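Local coordinates for Serine/threonine-protein kinase Tel1 (Chaetomium thermophilum, PDB 6SKY), which probably acts as a DNA damage sensor that phosphorylates serine and threonine residues of its protein substrates with ATP to activate checkpoint signalling, at residues Y2517-M2522 and S2540-N2545; E2022-P2027 and R2134-S2139. All coordinates share one frame; numbering follows the deposited sequence.

Contact 1. Residues Y2517-M2522 and S2540-N2545; sequences YHALAM and SPVGQN
Val2542 meets Ala2519 and Leu2520 through a single methyl group, CG1, which rests against the backbone of helix 2507-2522. That methyl lies 3.6 Å from the CA of Leu2520, and the carbonyl oxygen of Ala2519 is almost as near, with Val2542 CG1 to Ala2519 O at 3.7 Å. The side-chain approaches are somewhat longer: CG1 of Val2542 is 4.2 Å from CB of Leu2520 and 4.3 Å from CB of Ala2519. The chi1 of Val2542, -172°, turns CG1 away from its own backbone N, and this is the branch that reaches across. The same pairing brings the two main chains together, with the CA atoms of Leu2520 and Val2542 6.0 Å apart. Leu2520 leans over beside the valine: chi1 of 179° carries CG anti to its N, and CD1 ends 4.8 Å from the CA of Gly2543, where the facing helix has only backbone to offer.

The second helix is entered through Ser2540, its N-cap residue, so Val2542 sits in the first turn. Further out, Leu2520 also packs on Lys2593 and Leu2595 of strand 2593-2599, which sets the first helix on the large antiparallel sheet. Tyr2517, a turn before Leu2520, makes a T-shaped stack with Phe2546, a turn after Val2542, while its OH is hydrogen-bonded to Gln2607, on the strand that also carries the nucleotide-pocket residues Leu2608 and Lys2610.

The interface between these segments of the kinase N-lobe is small, burying 128 Å² in all, and its side-chain part is apolar. It rests on van der Waals packing of one methyl against a helix backbone, a contact that demands closeness but little direction.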
ATOM      1  N   TYR A2517      18.658 -44.026 -34.638  1.00 40.03           N
ATOM      2  CA  TYR A2517      19.238 -42.932 -33.860  1.00 40.03           C
ATOM      3  C   TYR A2517      19.960 -43.456 -32.631  1.00 40.03           C
ATOM      4  O   TYR A2517      21.054 -42.996 -32.299  1.00 40.03           O
ATOM      5  CB  TYR A2517      18.160 -41.942 -33.432  1.00 40.03           C
ATOM      6  CG  TYR A2517      18.035 -40.725 -34.302  1.00 40.03           C
ATOM      7  CD1 TYR A2517      19.087 -39.860 -34.457  1.00 40.03           C
ATOM      8  CD2 TYR A2517      16.853 -40.431 -34.942  1.00 40.03           C
ATOM      9  CE1 TYR A2517      18.974 -38.752 -35.239  1.00 40.03           C
ATOM     10  CE2 TYR A2517      16.735 -39.327 -35.723  1.00 40.03           C
ATOM     11  CZ  TYR A2517      17.796 -38.492 -35.866  1.00 40.03           C
ATOM     12  OH  TYR A2517      17.681 -37.380 -36.650  1.00 40.03           O
ATOM     13  N   HIS A2518      19.361 -44.420 -31.938  1.00 45.38           N
ATOM     14  CA  HIS A2518      20.000 -44.992 -30.762  1.00 45.38           C
ATOM     15  C   HIS A2518      21.255 -45.768 -31.133  1.00 45.38           C
ATOM     16  O   HIS A2518      22.270 -45.692 -30.430  1.00 45.38           O
ATOM     17  CB  HIS A2518      19.006 -45.883 -30.030  1.00 45.38           C
ATOM     18  CG  HIS A2518      19.593 -46.624 -28.878  1.00 45.38           C
ATOM     19  ND1 HIS A2518      19.437 -47.981 -28.713  1.00 45.38           N
ATOM     20  CD2 HIS A2518      20.335 -46.200 -27.830  1.00 45.38           C
ATOM     21  CE1 HIS A2518      20.058 -48.361 -27.612  1.00 45.38           C
ATOM     22  NE2 HIS A2518      20.612 -47.300 -27.058  1.00 45.38           N
ATOM     23  N   ALA A2519      21.207 -46.528 -32.229  1.00 47.99           N
ATOM     24  CA  ALA A2519      22.399 -47.242 -32.667  1.00 47.99           C
ATOM     25  C   ALA A2519      23.522 -46.275 -32.997  1.00 47.99           C
ATOM     26  O   ALA A2519      24.682 -46.524 -32.659  1.00 47.99           O
ATOM     27  CB  ALA A2519      22.080 -48.116 -33.874  1.00 47.99           C
ATOM     28  N   LEU A2520      23.199 -45.160 -33.649  1.00 47.37           N
ATOM     29  CA  LEU A2520      24.216 -44.161 -33.946  1.00 47.37           C
ATOM     30  C   LEU A2520      24.745 -43.514 -32.675  1.00 47.37           C
ATOM     31  O   LEU A2520      25.938 -43.215 -32.576  1.00 47.37           O
ATOM     32  CB  LEU A2520      23.650 -43.105 -34.884  1.00 47.37           C
ATOM     33  CG  LEU A2520      24.586 -41.974 -35.272  1.00 47.37           C
ATOM     34  CD1 LEU A2520      25.583 -42.455 -36.295  1.00 47.37           C
ATOM     35  CD2 LEU A2520      23.785 -40.829 -35.813  1.00 47.37           C
ATOM     36  N   ALA A2521      23.874 -43.291 -31.693  1.00 49.89           N
ATOM     37  CA  ALA A2521      24.308 -42.695 -30.436  1.00 49.89           C
ATOM     38  C   ALA A2521      25.302 -43.591 -29.717  1.00 49.89           C
ATOM     39  O   ALA A2521      26.335 -43.127 -29.227  1.00 49.89           O
ATOM     40  CB  ALA A2521      23.100 -42.419 -29.545  1.00 49.89           C
ATOM     41  N   MET A2522      25.007 -44.886 -29.650  1.00 57.76           N
ATOM     42  CA  MET A2522      25.834 -45.794 -28.869  1.00 57.76           C
ATOM     43  C   MET A2522      27.180 -46.089 -29.518  1.00 57.76           C
ATOM     44  O   MET A2522      28.085 -46.574 -28.835  1.00 57.76           O
ATOM     45  CB  MET A2522      25.078 -47.100 -28.630  1.00 57.76           C
ATOM     46  CG  MET A2522      23.910 -46.990 -27.668  1.00 57.76           C
ATOM     47  SD  MET A2522      24.422 -46.619 -25.985  1.00 57.76           S
ATOM     48  CE  MET A2522      24.090 -44.868 -25.912  1.00 57.76           C
ATOM     49  N   SER A2540      31.036 -45.649 -41.577  1.00 70.31           N
ATOM     50  CA  SER A2540      30.701 -46.691 -40.629  1.00 70.31           C
ATOM     51  C   SER A2540      29.476 -47.455 -41.126  1.00 70.31           C
ATOM     52  O   SER A2540      28.659 -46.908 -41.870  1.00 70.31           O
ATOM     53  CB  SER A2540      30.422 -46.087 -39.254  1.00 70.31           C
ATOM     54  OG  SER A2540      30.411 -47.080 -38.247  1.00 70.31           O
ATOM     55  N   PRO A2541      29.324 -48.729 -40.765  1.00 66.37           N
ATOM     56  CA  PRO A2541      28.077 -49.422 -41.126  1.00 66.37           C
ATOM     57  C   PRO A2541      26.870 -48.804 -40.452  1.00 66.37           C
ATOM     58  O   PRO A2541      25.784 -48.735 -41.045  1.00 66.37           O
ATOM     59  CB  PRO A2541      28.326 -50.861 -40.655  1.00 66.37           C
ATOM     60  CG  PRO A2541      29.804 -50.978 -40.518  1.00 66.37           C
ATOM     61  CD  PRO A2541      30.281 -49.627 -40.104  1.00 66.37           C
ATOM     62  N   VAL A2542      27.047 -48.339 -39.214  1.00 60.29           N
ATOM     63  CA  VAL A2542      25.983 -47.634 -38.514  1.00 60.29           C
ATOM     64  C   VAL A2542      25.542 -46.417 -39.311  1.00 60.29           C
ATOM     65  O   VAL A2542      24.345 -46.146 -39.439  1.00 60.29           O
ATOM     66  CB  VAL A2542      26.447 -47.248 -37.100  1.00 60.29           C
ATOM     67  CG1 VAL A2542      25.299 -46.694 -36.317  1.00 60.29           C
ATOM     68  CG2 VAL A2542      27.024 -48.448 -36.394  1.00 60.29           C
ATOM     69  N   GLY A2543      26.496 -45.683 -39.880  1.00 61.04           N
ATOM     70  CA  GLY A2543      26.146 -44.496 -40.639  1.00 61.04           C
ATOM     71  C   GLY A2543      25.314 -44.799 -41.870  1.00 61.04           C
ATOM     72  O   GLY A2543      24.344 -44.098 -42.165  1.00 61.04           O
ATOM     73  N   GLN A2544      25.671 -45.853 -42.603  1.00 60.74           N
ATOM     74  CA  GLN A2544      24.939 -46.149 -43.827  1.00 60.74           C
ATOM     75  C   GLN A2544      23.574 -46.745 -43.523  1.00 60.74           C
ATOM     76  O   GLN A2544      22.586 -46.422 -44.196  1.00 60.74           O
ATOM     77  CB  GLN A2544      25.750 -47.082 -44.720  1.00 60.74           C
ATOM     78  CG  GLN A2544      25.121 -47.279 -46.080  1.00 60.74           C
ATOM     79  CD  GLN A2544      24.704 -45.967 -46.719  1.00 60.74           C
ATOM     80  OE1 GLN A2544      23.523 -45.728 -46.957  1.00 60.74           O
ATOM     81  NE2 GLN A2544      25.676 -45.111 -47.000  1.00 60.74           N
ATOM     82  N   ASN A2545      23.492 -47.615 -42.514  1.00 57.72           N
ATOM     83  CA  ASN A2545      22.187 -48.093 -42.074  1.00 57.72           C
ATOM     84  C   ASN A2545      21.303 -46.934 -41.634  1.00 57.72           C
ATOM     85  O   ASN A2545      20.108 -46.896 -41.953  1.00 57.72           O
ATOM     86  CB  ASN A2545      22.357 -49.100 -40.940  1.00 57.72           C
ATOM     87  CG  ASN A2545      21.049 -49.711 -40.512  1.00 57.72           C
ATOM     88  OD1 ASN A2545      20.094 -49.752 -41.280  1.00 57.72           O
ATOM     89  ND2 ASN A2545      20.997 -50.192 -39.277  1.00 57.72           N
TER

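Contact 2. Residues E2022-P2027 and R2134-S2139; sequences EIWNLP and RETTLS
A Schellman motif closes helix 2011-2021 in the FAT domain, and its C-prime residue, Glu2022, sends its side chain across to Ser2139 on helix 2124-2143. The positive phi of Glu2022 turns the chain out of the helix, with Glu2022 N bonded to Arg2019 O and Ile2023 N to Ala2018 O. From this turn the glutamate runs out extended, and OE2 comes 3.0 Å from OG of Ser2139. The serine has chi1 of 81°, which tucks OG between its own backbone N and carbonyl carbon and leaves it also 3.2 Å from the carbonyl oxygen of Thr2136, one turn back. Its single proton can serve one of these two acceptors at a time.

Beside this polar pair, Trp2024 supplies the apolar part. CH2, on the six-membered ring, meets CG2 of Thr2136 at 4.2 Å, and the methyl approaches the indole at its edge, near the ring plane. One face of the same indole carries the CA of Glu2022, 3.8 Å above the plane and offset toward the rim, so the chain folds back over its own tryptophan. Tyr2040 and Tyr2047 meet the indole with planes inclined at about 30° and 35°. A weak hydrogen bond from Arg2019 NH2 also reaches OG1 of Thr2136.

The backbone carbonyl of Glu2022 is also bonded to Arg1970 of the second subunit, and its side chain packs on Arg1968 of that subunit, so this turn lies where the two copies meet. The turn after helix 2011-2021 thus meets helix 2124-2143 in two ways: through a polar pair, in which the serine proton has two possible acceptors, and through the edge of Trp2024, which needs no such choice.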
ATOM      1  N   GLU A2022     -15.017  19.590 -22.784  1.00 27.59           N
ATOM      2  CA  GLU A2022     -15.890  19.990 -23.884  1.00 27.59           C
ATOM      3  C   GLU A2022     -16.196  21.484 -23.842  1.00 27.59           C
ATOM      4  O   GLU A2022     -17.340  21.912 -23.738  1.00 27.59           O
ATOM      5  CB  GLU A2022     -17.164  19.158 -23.886  1.00 27.59           C
ATOM      6  CG  GLU A2022     -16.889  17.704 -24.100  1.00 27.59           C
ATOM      7  CD  GLU A2022     -18.134  16.922 -24.382  1.00 27.59           C
ATOM      8  OE1 GLU A2022     -19.228  17.450 -24.118  1.00 27.59           O
ATOM      9  OE2 GLU A2022     -18.023  15.782 -24.877  1.00 27.59           O
ATOM     10  N   ILE A2023     -15.136  22.269 -23.939  1.00 24.93           N
ATOM     11  CA  ILE A2023     -15.195  23.722 -24.011  1.00 24.93           C
ATOM     12  C   ILE A2023     -14.802  24.089 -25.431  1.00 24.93           C
ATOM     13  O   ILE A2023     -13.616  24.199 -25.747  1.00 24.93           O
ATOM     14  CB  ILE A2023     -14.264  24.377 -22.991  1.00 24.93           C
ATOM     15  CG1 ILE A2023     -14.679  24.002 -21.578  1.00 24.93           C
ATOM     16  CG2 ILE A2023     -14.252  25.865 -23.163  1.00 24.93           C
ATOM     17  CD1 ILE A2023     -13.611  24.264 -20.571  1.00 24.93           C
ATOM     18  N   TRP A2024     -15.787  24.279 -26.299  1.00 26.19           N
ATOM     19  CA  TRP A2024     -15.543  24.334 -27.728  1.00 26.19           C
ATOM     20  C   TRP A2024     -15.414  25.749 -28.265  1.00 26.19           C
ATOM     21  O   TRP A2024     -15.629  25.966 -29.457  1.00 26.19           O
ATOM     22  CB  TRP A2024     -16.651  23.601 -28.470  1.00 26.19           C
ATOM     23  CG  TRP A2024     -16.797  22.167 -28.118  1.00 26.19           C
ATOM     24  CD1 TRP A2024     -17.931  21.543 -27.725  1.00 26.19           C
ATOM     25  CD2 TRP A2024     -15.777  21.169 -28.141  1.00 26.19           C
ATOM     26  NE1 TRP A2024     -17.688  20.222 -27.496  1.00 26.19           N
ATOM     27  CE2 TRP A2024     -16.368  19.968 -27.746  1.00 26.19           C
ATOM     28  CE3 TRP A2024     -14.420  21.178 -28.452  1.00 26.19           C
ATOM     29  CZ2 TRP A2024     -15.654  18.794 -27.651  1.00 26.19           C
ATOM     30  CZ3 TRP A2024     -13.725  20.019 -28.359  1.00 26.19           C
ATOM     31  CH2 TRP A2024     -14.336  18.842 -27.966  1.00 26.19           C
ATOM     32  N   ASN A2025     -15.046  26.713 -27.431  1.00 29.85           N
ATOM     33  CA  ASN A2025     -14.968  28.103 -27.860  1.00 29.85           C
ATOM     34  C   ASN A2025     -13.587  28.696 -27.632  1.00 29.85           C
ATOM     35  O   ASN A2025     -13.453  29.899 -27.434  1.00 29.85           O
ATOM     36  CB  ASN A2025     -16.032  28.948 -27.165  1.00 29.85           C
ATOM     37  CG  ASN A2025     -15.905  28.932 -25.662  1.00 29.85           C
ATOM     38  OD1 ASN A2025     -14.839  29.184 -25.109  1.00 29.85           O
ATOM     39  ND2 ASN A2025     -17.002  28.638 -24.988  1.00 29.85           N
ATOM     40  N   LEU A2026     -12.569  27.879 -27.641  1.00 29.52           N
ATOM     41  CA  LEU A2026     -11.240  28.450 -27.575  1.00 29.52           C
ATOM     42  C   LEU A2026     -10.778  28.845 -28.972  1.00 29.52           C
ATOM     43  O   LEU A2026     -11.038  28.134 -29.942  1.00 29.52           O
ATOM     44  CB  LEU A2026     -10.247  27.464 -26.980  1.00 29.52           C
ATOM     45  CG  LEU A2026     -10.348  26.960 -25.543  1.00 29.52           C
ATOM     46  CD1 LEU A2026      -8.968  26.890 -24.943  1.00 29.52           C
ATOM     47  CD2 LEU A2026     -11.245  27.817 -24.701  1.00 29.52           C
ATOM     48  N   PRO A2027     -10.099  29.969 -29.105  1.00 35.85           N
ATOM     49  CA  PRO A2027      -9.529  30.343 -30.402  1.00 35.85           C
ATOM     50  C   PRO A2027      -8.243  29.576 -30.655  1.00 35.85           C
ATOM     51  O   PRO A2027      -7.195  29.878 -30.077  1.00 35.85           O
ATOM     52  CB  PRO A2027      -9.282  31.848 -30.249  1.00 35.85           C
ATOM     53  CG  PRO A2027      -9.238  32.102 -28.777  1.00 35.85           C
ATOM     54  CD  PRO A2027      -9.681  30.887 -28.037  1.00 35.85           C
ATOM     55  N   ARG A2134     -11.169   8.600 -28.399  1.00 19.67           N
ATOM     56  CA  ARG A2134     -12.312   7.801 -28.828  1.00 19.67           C
ATOM     57  C   ARG A2134     -13.546   8.105 -27.996  1.00 19.67           C
ATOM     58  O   ARG A2134     -14.667   8.129 -28.513  1.00 19.67           O
ATOM     59  CB  ARG A2134     -11.968   6.322 -28.744  1.00 19.67           C
ATOM     60  CG  ARG A2134     -13.066   5.412 -29.197  1.00 19.67           C
ATOM     61  CD  ARG A2134     -12.830   4.012 -28.726  1.00 19.67           C
ATOM     62  NE  ARG A2134     -11.694   3.395 -29.393  1.00 19.67           N
ATOM     63  CZ  ARG A2134     -11.242   2.181 -29.115  1.00 19.67           C
ATOM     64  NH1 ARG A2134     -10.208   1.692 -29.769  1.00 19.67           N
ATOM     65  NH2 ARG A2134     -11.825   1.458 -28.177  1.00 19.67           N
ATOM     66  N   GLU A2135     -13.356   8.335 -26.702  1.00 22.01           N
ATOM     67  CA  GLU A2135     -14.466   8.738 -25.848  1.00 22.01           C
ATOM     68  C   GLU A2135     -15.069  10.058 -26.304  1.00 22.01           C
ATOM     69  O   GLU A2135     -16.297  10.202 -26.386  1.00 22.01           O
ATOM     70  CB  GLU A2135     -13.980   8.843 -24.414  1.00 22.01           C
ATOM     71  CG  GLU A2135     -15.029   9.218 -23.428  1.00 22.01           C
ATOM     72  CD  GLU A2135     -14.432   9.903 -22.234  1.00 22.01           C
ATOM     73  OE1 GLU A2135     -13.322  10.454 -22.376  1.00 22.01           O
ATOM     74  OE2 GLU A2135     -15.059   9.892 -21.155  1.00 22.01           O
ATOM     75  N   THR A2136     -14.215  11.043 -26.588  1.00 20.30           N
ATOM     76  CA  THR A2136     -14.713  12.321 -27.098  1.00 20.30           C
ATOM     77  C   THR A2136     -15.477  12.143 -28.402  1.00 20.30           C
ATOM     78  O   THR A2136     -16.544  12.733 -28.591  1.00 20.30           O
ATOM     79  CB  THR A2136     -13.565  13.296 -27.302  1.00 20.30           C
ATOM     80  OG1 THR A2136     -12.856  13.451 -26.075  1.00 20.30           O
ATOM     81  CG2 THR A2136     -14.091  14.626 -27.712  1.00 20.30           C
ATOM     82  N   THR A2137     -14.945  11.334 -29.312  1.00 22.72           N
ATOM     83  CA  THR A2137     -15.608  11.095 -30.587  1.00 22.72           C
ATOM     84  C   THR A2137     -17.001  10.521 -30.391  1.00 22.72           C
ATOM     85  O   THR A2137     -17.968  10.995 -30.992  1.00 22.72           O
ATOM     86  CB  THR A2137     -14.758  10.157 -31.433  1.00 22.72           C
ATOM     87  OG1 THR A2137     -13.524  10.797 -31.753  1.00 22.72           O
ATOM     88  CG2 THR A2137     -15.453   9.816 -32.690  1.00 22.72           C
ATOM     89  N   LEU A2138     -17.122   9.495 -29.551  1.00 19.22           N
ATOM     90  CA  LEU A2138     -18.411   8.833 -29.389  1.00 19.22           C
ATOM     91  C   LEU A2138     -19.430   9.740 -28.713  1.00 19.22           C
ATOM     92  O   LEU A2138     -20.604   9.760 -29.104  1.00 19.22           O
ATOM     93  CB  LEU A2138     -18.239   7.531 -28.615  1.00 19.22           C
ATOM     94  CG  LEU A2138     -17.596   6.385 -29.393  1.00 19.22           C
ATOM     95  CD1 LEU A2138     -17.459   5.175 -28.524  1.00 19.22           C
ATOM     96  CD2 LEU A2138     -18.406   6.059 -30.612  1.00 19.22           C
ATOM     97  N   SER A2139     -19.005  10.534 -27.731  1.00 24.17           N
ATOM     98  CA  SER A2139     -19.963  11.423 -27.081  1.00 24.17           C
ATOM     99  C   SER A2139     -20.402  12.546 -28.009  1.00 24.17           C
ATOM    100  O   SER A2139     -21.596  12.863 -28.083  1.00 24.17           O
ATOM    101  CB  SER A2139     -19.376  11.990 -25.798  1.00 24.17           C
ATOM    102  OG  SER A2139     -18.534  13.080 -26.069  1.00 24.17           O
TER

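In the fold
Followed from the N terminus, contact 2 comes first: it brings the turn after helix 2011-2021 back against helix 2124-2143, closing a loop of 106 residues, most of them helical, within the FAT domain. Contact 1 opens only after that loop is complete and closes a much shorter one of 17 residues, which includes strand 2534-2536 at the edge of the N-lobe sheet. The two are therefore in series, neither nested nor crossed. The contacts lie on opposite sides of the chain's centre, with centres 75 Å and nearest atoms about 48 Å apart. One joins the turn after a helix to another helix of the FAT domain, the other two helices of the kinase N-lobe.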